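Local coordinates for protein acylneuraminate lyase (PDB 4N4P) that is an acylneuraminate lyase of the dihydrodipicolinate synthetase family, an enzyme built on a TIM barrel, at residues N34-V42 / T211-A219. Sequence-based numbering, arbitrary orientation.
Sequences NFLVEKQKV and TYNVNAKGA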
loop_
_atom_site.group_PDB
_atom_site.type_symbol
_atom_site.label_atom_id
_atom_site.label_comp_id
_atom_site.label_asym_id
_atom_site.label_seq_id
_atom_site.Cartn_x
_atom_site.Cartn_y
_atom_site.Cartn_z
ATOM N N ASN A 34 -4.815 -26.590 31.255
ATOM C CA ASN A 34 -3.907 -26.923 32.350
ATOM C C ASN A 34 -2.455 -26.601 32.040
ATOM O O ASN A 34 -1.728 -26.140 32.909
ATOM C CB ASN A 34 -4.029 -28.401 32.759
ATOM C CG ASN A 34 -5.394 -28.758 33.357
ATOM O OD1 ASN A 34 -6.180 -27.906 33.784
ATOM N ND2 ASN A 34 -5.664 -30.065 33.411
ATOM N N PHE A 35 -2.015 -26.874 30.810
ATOM C CA PHE A 35 -0.647 -26.580 30.400
ATOM C C PHE A 35 -0.380 -25.066 30.533
ATOM O O PHE A 35 0.639 -24.642 31.107
ATOM C CB PHE A 35 -0.435 -27.060 28.951
ATOM C CG PHE A 35 0.913 -26.722 28.377
ATOM C CD1 PHE A 35 2.055 -27.387 28.801
ATOM C CD2 PHE A 35 1.023 -25.745 27.372
ATOM C CE1 PHE A 35 3.307 -27.087 28.239
ATOM C CE2 PHE A 35 2.245 -25.444 26.813
ATOM C CZ PHE A 35 3.392 -26.117 27.240
ATOM N N LEU A 36 -1.325 -24.263 30.067
ATOM C CA LEU A 36 -1.168 -22.800 30.109
ATOM C C LEU A 36 -1.127 -22.283 31.548
ATOM O O LEU A 36 -0.270 -21.468 31.918
ATOM C CB LEU A 36 -2.290 -22.116 29.324
ATOM C CG LEU A 36 -2.287 -22.451 27.821
ATOM C CD1 LEU A 36 -3.431 -21.743 27.088
ATOM C CD2 LEU A 36 -0.916 -22.055 27.240
ATOM N N VAL A 37 -2.053 -22.768 32.366
ATOM C CA VAL A 37 -2.119 -22.346 33.763
ATOM C C VAL A 37 -0.926 -22.875 34.554
ATOM O O VAL A 37 -0.290 -22.125 35.281
ATOM C CB VAL A 37 -3.440 -22.822 34.425
ATOM C CG1 VAL A 37 -3.466 -22.498 35.954
ATOM C CG2 VAL A 37 -4.668 -22.195 33.696
ATOM N N GLU A 38 -0.628 -24.166 34.417
ATOM C CA GLU A 38 0.291 -24.822 35.365
ATOM C C GLU A 38 1.738 -24.818 34.934
ATOM O O GLU A 38 2.634 -24.765 35.780
ATOM C CB GLU A 38 -0.171 -26.265 35.635
ATOM C CG GLU A 38 -1.583 -26.342 36.185
ATOM C CD GLU A 38 -2.234 -27.722 36.014
ATOM O OE1 GLU A 38 -1.518 -28.722 35.791
ATOM O OE2 GLU A 38 -3.476 -27.798 36.081
ATOM N N LYS A 39 1.980 -24.891 33.619
ATOM C CA LYS A 39 3.337 -24.975 33.097
ATOM C C LYS A 39 3.796 -23.654 32.512
ATOM O O LYS A 39 4.923 -23.227 32.763
ATOM C CB LYS A 39 3.472 -26.066 32.017
ATOM C CG LYS A 39 3.266 -27.496 32.550
ATOM C CD LYS A 39 4.346 -27.854 33.576
ATOM C CE LYS A 39 4.212 -29.316 33.989
ATOM N NZ LYS A 39 3.082 -29.460 34.929
ATOM N N GLN A 40 2.955 -23.024 31.706
ATOM C CA GLN A 40 3.309 -21.678 31.235
ATOM C C GLN A 40 3.125 -20.617 32.321
ATOM O O GLN A 40 3.715 -19.528 32.244
ATOM C CB GLN A 40 2.538 -21.323 29.968
ATOM C CG GLN A 40 2.817 -22.309 28.829
ATOM C CD GLN A 40 4.246 -22.238 28.380
ATOM O OE1 GLN A 40 4.766 -21.146 28.100
ATOM N NE2 GLN A 40 4.911 -23.392 28.321
ATOM N N LYS A 41 2.297 -20.925 33.321
ATOM C CA LYS A 41 2.040 -19.992 34.431
ATOM C C LYS A 41 1.529 -18.640 33.955
ATOM O O LYS A 41 2.017 -17.583 34.397
ATOM C CB LYS A 41 3.314 -19.801 35.288
ATOM C CG LYS A 41 3.906 -21.093 35.862
ATOM C CD LYS A 41 3.377 -21.398 37.256
ATOM C CE LYS A 41 3.985 -22.698 37.830
ATOM N NZ LYS A 41 5.457 -22.566 38.097
ATOM N N VAL A 42 0.551 -18.666 33.047
ATOM C CA VAL A 42 0.039 -17.438 32.449
ATOM C C VAL A 42 -0.899 -16.709 33.425
ATOM O O VAL A 42 -1.392 -17.288 34.413
ATOM C CB VAL A 42 -0.727 -17.725 31.114
ATOM C CG1 VAL A 42 0.212 -18.396 30.124
ATOM C CG2 VAL A 42 -1.952 -18.631 31.366
ATOM N N THR A 211 2.126 -16.331 20.634
ATOM C CA THR A 211 3.452 -16.892 20.965
ATOM C C THR A 211 3.616 -17.203 22.458
ATOM O O THR A 211 4.509 -17.960 22.843
ATOM C CB THR A 211 4.628 -15.994 20.474
ATOM O OG1 THR A 211 4.641 -14.780 21.225
ATOM C CG2 THR A 211 4.493 -15.679 18.979
ATOM N N TYR A 212 2.737 -16.657 23.295
ATOM C CA TYR A 212 2.825 -16.908 24.738
ATOM C C TYR A 212 2.278 -18.286 25.086
ATOM O O TYR A 212 2.424 -18.726 26.223
ATOM C CB TYR A 212 2.092 -15.834 25.569
ATOM C CG TYR A 212 2.403 -14.421 25.115
ATOM C CD1 TYR A 212 3.735 -14.011 24.918
ATOM C CD2 TYR A 212 1.376 -13.505 24.865
ATOM C CE1 TYR A 212 4.043 -12.702 24.480
ATOM C CE2 TYR A 212 1.665 -12.195 24.422
ATOM C CZ TYR A 212 3.001 -11.814 24.221
ATOM O OH TYR A 212 3.291 -10.537 23.783
ATOM N N ASN A 213 1.651 -18.959 24.118
ATOM C CA ASN A 213 1.210 -20.344 24.327
ATOM C C ASN A 213 2.354 -21.256 24.783
ATOM O O ASN A 213 2.130 -22.187 25.560
ATOM C CB ASN A 213 0.574 -20.953 23.058
ATOM C CG ASN A 213 -0.888 -20.552 22.855
ATOM O OD1 ASN A 213 -1.220 -19.708 21.988
ATOM N ND2 ASN A 213 -1.771 -21.187 23.601
ATOM N N VAL A 214 3.570 -21.030 24.279
ATOM C CA VAL A 214 4.668 -21.946 24.578
ATOM C C VAL A 214 5.935 -21.226 25.077
ATOM O O VAL A 214 6.897 -21.876 25.499
ATOM C CB VAL A 214 5.002 -22.898 23.370
ATOM C CG1 VAL A 214 3.765 -23.714 22.986
ATOM C CG2 VAL A 214 5.526 -22.087 22.155
ATOM N N ASN A 215 5.918 -19.895 25.065
ATOM C CA ASN A 215 7.060 -19.140 25.558
ATOM C C ASN A 215 6.696 -18.015 26.507
ATOM O O ASN A 215 7.279 -16.914 26.441
ATOM C CB ASN A 215 7.952 -18.623 24.425
ATOM C CG ASN A 215 9.352 -18.321 24.896
ATOM O OD1 ASN A 215 9.701 -18.600 26.061
ATOM N ND2 ASN A 215 10.182 -17.767 24.006
ATOM N N ALA A 216 5.758 -18.294 27.420
ATOM C CA ALA A 216 5.441 -17.329 28.470
ATOM C C ALA A 216 6.688 -16.993 29.281
ATOM O O ALA A 216 6.840 -15.864 29.725
ATOM C CB ALA A 216 4.309 -17.862 29.402
ATOM N N LYS A 217 7.586 -17.968 29.470
ATOM C CA LYS A 217 8.802 -17.706 30.238
ATOM C C LYS A 217 9.646 -16.581 29.594
ATOM O O LYS A 217 10.118 -15.664 30.291
ATOM C CB LYS A 217 9.653 -18.972 30.391
ATOM C CG LYS A 217 10.895 -18.774 31.256
ATOM C CD LYS A 217 11.535 -20.107 31.626
ATOM C CE LYS A 217 12.562 -20.520 30.616
ATOM N NZ LYS A 217 13.421 -21.611 31.186
ATOM N N GLY A 218 9.827 -16.670 28.283
ATOM C CA GLY A 218 10.669 -15.734 27.512
ATOM C C GLY A 218 10.032 -14.356 27.472
ATOM O O GLY A 218 10.731 -13.338 27.584
ATOM N N ALA A 219 8.706 -14.325 27.418
ATOM C CA ALA A 219 7.980 -13.036 27.428
ATOM C C ALA A 219 7.995 -12.392 28.820
ATOM O O ALA A 219 8.247 -11.163 28.966
ATOM C CB ALA A 219 6.536 -13.231 26.919
HETATM O O HOH W 1 7.223 -20.723 29.094
HETATM O O HOH W 2 7.641 -23.758 27.124
#
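Gln40 reaches from segment 34-42, on one outer helix of a TIM barrel, to segment 211-219 on another, where the backbone of Val214 to Lys217 receives its side-chain amide. Ala216 N donates to Gln40 OE1 at 3.1 Å with an N-H...O angle of 154°, and the C=O...N angle of 174° puts the donor almost straight ahead of the carbonyl. With CG beside its own backbone N, Gln40 sets that carbon 3.3 Å from Asn213 O, and a bend at chi2 lays the amide over Val214. One water donates to Gln40 OE1 and accepts from Lys217 N at 2.8 Å, at the kink where Lys217 and Gly218 lack bonds to the preceding turn; another accepts from Gln40 NE2 and donates to Val214 O at 2.6 Å. In the barrel's outer layer, helices 26-39 and 212-227 follow strands 9-12 and 206-209, which adjoin in the sheet; the short axes run nearly parallel, 13° apart at 9.8 Å. One turn before Gln40, Phe35 turns its ring edge to Asn213 O, CE2 at 3.5 Å, and Leu36 CD2 approaches the same buried carbonyl, which has no hydrogen-bond partner in the model. Val42 CG1 packs on Ala216 CB at 4.2 Å.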